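Local coordinates for esterase (uncultured bacterium pCosCE1, PDB 7ATL), which hydrolyses carboxylic esters and also shows promiscuous acyltransferase activity, as a family VIII carboxylesterase of the beta-lactamase-like fold, at residues G120-P132 / T238-A250. Residues are numbered along the deposited sequence; the frame is centred on the assembly and turned at random.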
ATOM      1  N   GLY A 120      11.131   0.920 -14.387  1.00 25.24           N
ATOM      2  CA  GLY A 120      11.343   2.213 -15.064  1.00 26.19           C
ATOM      3  C   GLY A 120      10.053   3.004 -15.213  1.00 25.92           C
ATOM      4  O   GLY A 120      10.065   4.083 -15.872  1.00 27.17           O
ATOM      5  N   LEU A 121       8.984   2.527 -14.586  1.00 23.96           N
ATOM      6  CA  LEU A 121       7.686   3.233 -14.559  1.00 25.17           C
ATOM      7  C   LEU A 121       7.715   4.330 -13.492  1.00 24.44           C
ATOM      8  O   LEU A 121       8.665   4.358 -12.641  1.00 22.68           O
ATOM      9  CB  LEU A 121       6.590   2.201 -14.313  1.00 25.57           C
ATOM     10  CG  LEU A 121       6.482   1.156 -15.418  1.00 25.76           C
ATOM     11  CD1 LEU A 121       5.647  -0.039 -14.975  1.00 25.94           C
ATOM     12  CD2 LEU A 121       5.906   1.788 -16.673  1.00 24.77           C
ATOM     13  N   ASP A 122       6.736   5.226 -13.575  1.00 23.48           N
ATOM     14  CA  ASP A 122       6.637   6.407 -12.683  1.00 26.07           C
ATOM     15  C   ASP A 122       5.220   6.478 -12.099  1.00 24.55           C
ATOM     16  O   ASP A 122       4.421   5.546 -12.290  1.00 24.54           O
ATOM     17  CB  ASP A 122       7.044   7.688 -13.428  1.00 28.34           C
ATOM     18  CG  ASP A 122       7.663   8.773 -12.552  1.00 31.43           C
ATOM     19  OD1 ASP A 122       7.676   8.599 -11.301  1.00 31.74           O
ATOM     20  OD2 ASP A 122       8.109   9.806 -13.120  1.00 36.32           O
ATOM     21  N   TYR A 123       4.957   7.523 -11.335  1.00 23.49           N
ATOM     22  CA  TYR A 123       3.611   7.934 -10.889  1.00 24.29           C
ATOM     23  C   TYR A 123       3.416   9.365 -11.383  1.00 25.65           C
ATOM     24  O   TYR A 123       4.413  10.106 -11.371  1.00 25.07           O
ATOM     25  CB  TYR A 123       3.514   7.862  -9.367  1.00 23.19           C
ATOM     26  CG  TYR A 123       2.738   6.703  -8.802  1.00 24.05           C
ATOM     27  CD1 TYR A 123       1.491   6.345  -9.302  1.00 24.86           C
ATOM     28  CD2 TYR A 123       3.209   6.017  -7.689  1.00 24.43           C
ATOM     29  CE1 TYR A 123       0.768   5.298  -8.752  1.00 24.36           C
ATOM     30  CE2 TYR A 123       2.489   4.980  -7.117  1.00 22.59           C
ATOM     31  CZ  TYR A 123       1.276   4.615  -7.658  1.00 22.89           C
ATOM     32  OH  TYR A 123       0.592   3.586  -7.101  1.00 23.03           O
ATOM     33  N   ARG A 124       2.207   9.711 -11.816  1.00 26.32           N
ATOM     34  CA  ARG A 124       1.848  11.074 -12.255  1.00 30.20           C
ATOM     35  C   ARG A 124       2.048  12.019 -11.073  1.00 31.04           C
ATOM     36  O   ARG A 124       2.450  13.187 -11.309  1.00 36.19           O
ATOM     37  CB  ARG A 124       0.401  11.082 -12.752  1.00 35.46           C
ATOM     38  CG  ARG A 124      -0.065  12.369 -13.418  1.00 39.77           C
ATOM     39  CD  ARG A 124      -1.525  12.215 -13.808  1.00 42.30           C
ATOM     40  NE  ARG A 124      -2.296  13.309 -13.234  1.00 49.23           N
ATOM     41  CZ  ARG A 124      -3.351  13.203 -12.431  1.00 52.75           C
ATOM     42  NH1 ARG A 124      -3.833  12.029 -12.064  1.00 52.55           N
ATOM     43  NH2 ARG A 124      -3.953  14.301 -12.011  1.00 63.14           N
ATOM     44  N   LEU A 125       1.809  11.531  -9.851  1.00 29.39           N
ATOM     45  CA  LEU A 125       1.944  12.356  -8.617  1.00 29.09           C
ATOM     46  C   LEU A 125       3.424  12.612  -8.300  1.00 30.14           C
ATOM     47  O   LEU A 125       3.679  13.544  -7.498  1.00 30.10           O
ATOM     48  CB  LEU A 125       1.189  11.725  -7.445  1.00 28.44           C
ATOM     49  CG  LEU A 125       1.521  10.277  -7.086  1.00 30.88           C
ATOM     50  CD1 LEU A 125       2.934  10.121  -6.555  1.00 30.57           C
ATOM     51  CD2 LEU A 125       0.545   9.751  -6.059  1.00 33.05           C
ATOM     52  N   SER A 126       4.360  11.857  -8.900  1.00 29.63           N
ATOM     53  CA  SER A 126       5.825  12.100  -8.802  1.00 30.95           C
ATOM     54  C   SER A 126       6.288  13.068  -9.887  1.00 34.53           C
ATOM     55  O   SER A 126       7.502  13.371  -9.882  1.00 33.28           O
ATOM     56  CB  SER A 126       6.636  10.856  -8.922  1.00 31.23           C
ATOM     57  OG  SER A 126       6.154   9.871  -8.046  1.00 35.22           O
ATOM     58  N   GLN A 127       5.394  13.484 -10.800  1.00 35.61           N
ATOM     59  CA  GLN A 127       5.767  14.338 -11.954  1.00 35.47           C
ATOM     60  C   GLN A 127       5.235  15.740 -11.716  1.00 35.25           C
ATOM     61  O   GLN A 127       4.188  15.894 -11.108  1.00 31.42           O
ATOM     62  CB  GLN A 127       5.273  13.715 -13.252  1.00 35.67           C
ATOM     63  CG  GLN A 127       6.107  12.513 -13.679  1.00 33.68           C
ATOM     64  CD  GLN A 127       5.631  11.953 -14.997  1.00 34.74           C
ATOM     65  OE1 GLN A 127       4.739  12.491 -15.668  1.00 37.25           O
ATOM     66  NE2 GLN A 127       6.226  10.837 -15.368  1.00 35.54           N
ATOM     67  N   PRO A 128       5.960  16.790 -12.175  1.00 41.56           N
ATOM     68  CA  PRO A 128       5.479  18.166 -12.062  1.00 40.83           C
ATOM     69  C   PRO A 128       4.203  18.313 -12.908  1.00 40.21           C
ATOM     70  O   PRO A 128       3.944  17.438 -13.705  1.00 36.99           O
ATOM     71  CB  PRO A 128       6.628  19.055 -12.584  1.00 40.64           C
ATOM     72  CG  PRO A 128       7.761  18.123 -13.007  1.00 38.63           C
ATOM     73  CD  PRO A 128       7.261  16.700 -12.866  1.00 42.41           C
ATOM     74  N   ALA A 129       3.437  19.388 -12.701  1.00 44.42           N
ATOM     75  CA  ALA A 129       2.282  19.786 -13.549  1.00 48.41           C
ATOM     76  C   ALA A 129       2.726  19.863 -15.022  1.00 48.27           C
ATOM     77  O   ALA A 129       3.859  20.321 -15.313  1.00 45.94           O
ATOM     78  CB  ALA A 129       1.717  21.097 -13.057  1.00 48.90           C
ATOM     79  N   GLU A 130       1.885  19.396 -15.941  1.00 54.30           N
ATOM     80  CA  GLU A 130       2.212  19.342 -17.399  1.00 63.14           C
ATOM     81  C   GLU A 130       3.468  18.479 -17.655  1.00 55.61           C
ATOM     82  O   GLU A 130       4.135  18.706 -18.671  1.00 51.82           O
ATOM     83  CB  GLU A 130       2.432  20.747 -17.989  1.00 75.75           C
ATOM     84  CG  GLU A 130       1.372  21.783 -17.630  1.00 79.14           C
ATOM     85  CD  GLU A 130      -0.080  21.392 -17.870  1.00 84.97           C
ATOM     86  OE1 GLU A 130      -0.356  20.582 -18.788  1.00 86.98           O
ATOM     87  OE2 GLU A 130      -0.936  21.910 -17.130  1.00 87.62           O
ATOM     88  N   GLY A 131       3.770  17.502 -16.796  1.00 49.86           N
ATOM     89  CA  GLY A 131       4.790  16.467 -17.062  1.00 41.45           C
ATOM     90  C   GLY A 131       4.220  15.372 -17.958  1.00 35.74           C
ATOM     91  O   GLY A 131       3.026  15.349 -18.254  1.00 35.77           O
ATOM     92  N   PRO A 132       5.057  14.439 -18.443  1.00 30.85           N
ATOM     93  CA  PRO A 132       4.644  13.538 -19.520  1.00 30.12           C
ATOM     94  C   PRO A 132       3.387  12.701 -19.202  1.00 29.16           C
ATOM     95  O   PRO A 132       2.545  12.563 -20.091  1.00 28.16           O
ATOM     96  CB  PRO A 132       5.871  12.663 -19.812  1.00 30.34           C
ATOM     97  CG  PRO A 132       6.886  12.972 -18.706  1.00 31.39           C
ATOM     98  CD  PRO A 132       6.453  14.261 -18.033  1.00 31.40           C
ATOM     99  N   THR A 238      -0.610  18.957  -1.958  1.00 34.20           N
ATOM    100  CA  THR A 238       0.879  18.964  -2.030  1.00 36.70           C
ATOM    101  C   THR A 238       1.389  17.779  -1.200  1.00 35.61           C
ATOM    102  O   THR A 238       1.038  17.663  -0.015  1.00 34.45           O
ATOM    103  CB  THR A 238       1.481  20.324  -1.631  1.00 35.23           C
ATOM    104  OG1 THR A 238       0.738  21.345  -2.287  1.00 33.61           O
ATOM    105  CG2 THR A 238       2.937  20.481  -2.021  1.00 33.28           C
ATOM    106  N   LEU A 239       2.137  16.877  -1.821  1.00 36.18           N
ATOM    107  CA  LEU A 239       2.734  15.738  -1.089  1.00 38.91           C
ATOM    108  C   LEU A 239       3.846  16.294  -0.210  1.00 42.02           C
ATOM    109  O   LEU A 239       4.448  17.315  -0.557  1.00 44.09           O
ATOM    110  CB  LEU A 239       3.230  14.697  -2.095  1.00 36.91           C
ATOM    111  CG  LEU A 239       2.104  13.923  -2.768  1.00 35.52           C
ATOM    112  CD1 LEU A 239       2.497  13.432  -4.155  1.00 34.61           C
ATOM    113  CD2 LEU A 239       1.661  12.780  -1.876  1.00 34.70           C
ATOM    114  N   PRO A 240       4.117  15.680   0.965  1.00 44.89           N
ATOM    115  CA  PRO A 240       5.258  16.087   1.786  1.00 48.02           C
ATOM    116  C   PRO A 240       6.555  15.953   0.970  1.00 48.21           C
ATOM    117  O   PRO A 240       6.597  15.125   0.061  1.00 46.15           O
ATOM    118  CB  PRO A 240       5.227  15.155   3.006  1.00 47.99           C
ATOM    119  CG  PRO A 240       4.249  14.047   2.651  1.00 47.87           C
ATOM    120  CD  PRO A 240       3.350  14.575   1.553  1.00 46.50           C
ATOM    121  N   GLU A 241       7.555  16.779   1.283  1.00 50.74           N
ATOM    122  CA  GLU A 241       8.825  16.890   0.511  1.00 57.52           C
ATOM    123  C   GLU A 241       9.453  15.504   0.332  1.00 49.35           C
ATOM    124  O   GLU A 241       9.516  14.754   1.310  1.00 44.21           O
ATOM    125  CB  GLU A 241       9.765  17.887   1.190  1.00 68.86           C
ATOM    126  CG  GLU A 241       9.260  19.321   1.062  1.00 84.17           C
ATOM    127  CD  GLU A 241      10.305  20.420   1.178  1.00 94.15           C
ATOM    128  OE1 GLU A 241      10.002  21.564   0.747  1.00 89.13           O
ATOM    129  OE2 GLU A 241      11.415  20.132   1.691  1.00 91.44           O
ATOM    130  N   GLY A 242       9.847  15.168  -0.897  1.00 46.25           N
ATOM    131  CA  GLY A 242      10.500  13.888  -1.227  1.00 46.90           C
ATOM    132  C   GLY A 242       9.520  12.830  -1.698  1.00 46.97           C
ATOM    133  O   GLY A 242       9.976  11.871  -2.309  1.00 48.63           O
ATOM    134  N   PHE A 243       8.218  12.997  -1.444  1.00 50.16           N
ATOM    135  CA  PHE A 243       7.151  12.016  -1.791  1.00 54.03           C
ATOM    136  C   PHE A 243       6.610  12.258  -3.214  1.00 45.30           C
ATOM    137  O   PHE A 243       6.095  11.323  -3.832  1.00 46.48           O
ATOM    138  CB  PHE A 243       6.073  12.034  -0.698  1.00 61.23           C
ATOM    139  CG  PHE A 243       6.567  11.562   0.653  1.00 70.14           C
ATOM    140  CD1 PHE A 243       7.315  12.394   1.482  1.00 78.71           C
ATOM    141  CD2 PHE A 243       6.312  10.270   1.099  1.00 73.14           C
ATOM    142  CE1 PHE A 243       7.784  11.950   2.714  1.00 74.63           C
ATOM    143  CE2 PHE A 243       6.775   9.831   2.334  1.00 68.91           C
ATOM    144  CZ  PHE A 243       7.507  10.669   3.141  1.00 67.89           C
ATOM    145  N   GLY A 244       6.746  13.476  -3.732  1.00 40.81           N
ATOM    146  CA  GLY A 244       6.316  13.848  -5.087  1.00 37.51           C
ATOM    147  C   GLY A 244       5.964  15.316  -5.155  1.00 36.41           C
ATOM    148  O   GLY A 244       6.647  16.114  -4.534  1.00 36.29           O
ATOM    149  N   PHE A 245       4.931  15.654  -5.916  1.00 38.27           N
ATOM    150  CA  PHE A 245       4.474  17.041  -6.161  1.00 38.59           C
ATOM    151  C   PHE A 245       3.056  17.082  -5.622  1.00 35.05           C
ATOM    152  O   PHE A 245       2.923  17.263  -4.404  1.00 33.04           O
ATOM    153  CB  PHE A 245       4.600  17.438  -7.643  1.00 41.95           C
ATOM    154  CG  PHE A 245       6.021  17.618  -8.132  1.00 49.04           C
ATOM    155  CD1 PHE A 245       6.803  16.514  -8.481  1.00 48.05           C
ATOM    156  CD2 PHE A 245       6.589  18.885  -8.233  1.00 51.21           C
ATOM    157  CE1 PHE A 245       8.112  16.674  -8.918  1.00 47.70           C
ATOM    158  CE2 PHE A 245       7.905  19.041  -8.663  1.00 53.78           C
ATOM    159  CZ  PHE A 245       8.665  17.936  -9.006  1.00 50.73           C
ATOM    160  N   GLU A 246       2.076  16.825  -6.492  1.00 33.35           N
ATOM    161  CA  GLU A 246       0.635  17.017  -6.213  1.00 36.41           C
ATOM    162  C   GLU A 246      -0.077  15.723  -6.556  1.00 31.96           C
ATOM    163  O   GLU A 246       0.203  15.153  -7.608  1.00 30.75           O
ATOM    164  CB  GLU A 246       0.035  18.196  -6.986  1.00 41.29           C
ATOM    165  CG  GLU A 246       0.480  19.546  -6.452  1.00 46.41           C
ATOM    166  CD  GLU A 246      -0.372  20.715  -6.921  1.00 57.44           C
ATOM    167  OE1 GLU A 246      -1.188  20.523  -7.855  1.00 64.10           O
ATOM    168  OE2 GLU A 246      -0.232  21.816  -6.347  1.00 65.31           O
ATOM    169  N   ILE A 247      -0.968  15.307  -5.669  1.00 29.64           N
ATOM    170  CA  ILE A 247      -1.753  14.053  -5.789  1.00 29.47           C
ATOM    171  C   ILE A 247      -3.224  14.452  -5.927  1.00 28.87           C
ATOM    172  O   ILE A 247      -3.665  15.388  -5.218  1.00 30.58           O
ATOM    173  CB  ILE A 247      -1.501  13.115  -4.586  1.00 29.26           C
ATOM    174  CG1 ILE A 247      -2.432  11.903  -4.625  1.00 27.56           C
ATOM    175  CG2 ILE A 247      -1.634  13.874  -3.269  1.00 31.40           C
ATOM    176  CD1 ILE A 247      -2.055  10.818  -3.684  1.00 28.51           C
ATOM    177  N   GLU A 248      -3.946  13.750  -6.796  1.00 26.19           N
ATOM    178  CA  GLU A 248      -5.384  13.968  -7.072  1.00 26.49           C
ATOM    179  C   GLU A 248      -6.175  12.881  -6.354  1.00 25.47           C
ATOM    180  O   GLU A 248      -6.049  11.717  -6.751  1.00 26.53           O
ATOM    181  CB  GLU A 248      -5.654  13.920  -8.579  1.00 25.58           C
ATOM    182  CG  GLU A 248      -6.985  14.531  -8.928  1.00 25.42           C
ATOM    183  CD  GLU A 248      -7.428  14.542 -10.378  1.00 25.33           C
ATOM    184  OE1 GLU A 248      -6.592  14.357 -11.304  1.00 24.32           O
ATOM    185  OE2 GLU A 248      -8.640  14.731 -10.554  1.00 24.34           O
ATOM    186  N   LEU A 249      -6.994  13.257  -5.376  1.00 25.36           N
ATOM    187  CA  LEU A 249      -7.797  12.286  -4.597  1.00 25.42           C
ATOM    188  C   LEU A 249      -9.280  12.529  -4.838  1.00 25.90           C
ATOM    189  O   LEU A 249      -9.702  13.694  -4.871  1.00 26.44           O
ATOM    190  CB  LEU A 249      -7.473  12.438  -3.115  1.00 25.82           C
ATOM    191  CG  LEU A 249      -6.052  12.057  -2.726  1.00 26.42           C
ATOM    192  CD1 LEU A 249      -5.785  12.397  -1.247  1.00 27.52           C
ATOM    193  CD2 LEU A 249      -5.802  10.591  -3.030  1.00 24.42           C
ATOM    194  N   ALA A 250     -10.026  11.441  -4.982  1.00 25.40           N
ATOM    195  CA  ALA A 250     -11.480  11.443  -5.179  1.00 24.54           C
ATOM    196  C   ALA A 250     -12.076  10.392  -4.251  1.00 25.34           C
ATOM    197  O   ALA A 250     -12.290   9.246  -4.637  1.00 25.92           O
ATOM    198  CB  ALA A 250     -11.795  11.219  -6.634  1.00 24.52           C
TER
HETATM  199  O   HOH W   1       1.904  16.132  -9.457  1.00 31.96           O
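In this beta-lactamase-like fold, the 3-10 turn 124-126 packs its Leu125 against the two-stranded antiparallel hairpin of 235-238 and 246-249. The backbone evidence is one nearly straight hydrogen bond, Phe245 N to Leu125 O at 2.9 Å (169° at the hydrogen), supplemented by a CA-H...O contact from Leu125 CA to Glu246 O. A water extends the link, donating to Gln127 O and accepting from Glu246 N. Gly244, without a side chain, lets its CA come within 4.1 Å of Ser126 CA, and it makes a CA-H...O contact with Leu125 O.

Leu125 CD2 lies 3.7 Å from Ile247 CD1, the two side chains running side by side, whereas Leu239 crosses at about a right angle, with CD1 3.9 Å from Leu125 CB. Nearer the solvent, Pro128 lies over one face of the Phe245 ring: its CB is 4.3 Å from the centroid and 16° off the normal, a CH-pi contact.

Farther along strand 246-249, Arg124 NH2 forms a salt bridge with Glu248 OE1 at 2.7 Å, the oxygen offering its anti lone pair, the one away from the other carboxylate oxygen. The guanidinium and carboxylate planes stand 86° apart, which excludes a coplanar two-pronged pairing. Arg124 NH1 has a second carboxylate partner in Glu143. The preceding residue, Tyr123, hydrogen-bonds through OH to Lys68 NZ, part of a probable SxxK motif. The contact therefore joins the turn following a probable active-site tyrosine to the hairpin through apolar packing and a backbone bond, while two carboxylates probably stabilise the positive charge of Arg124.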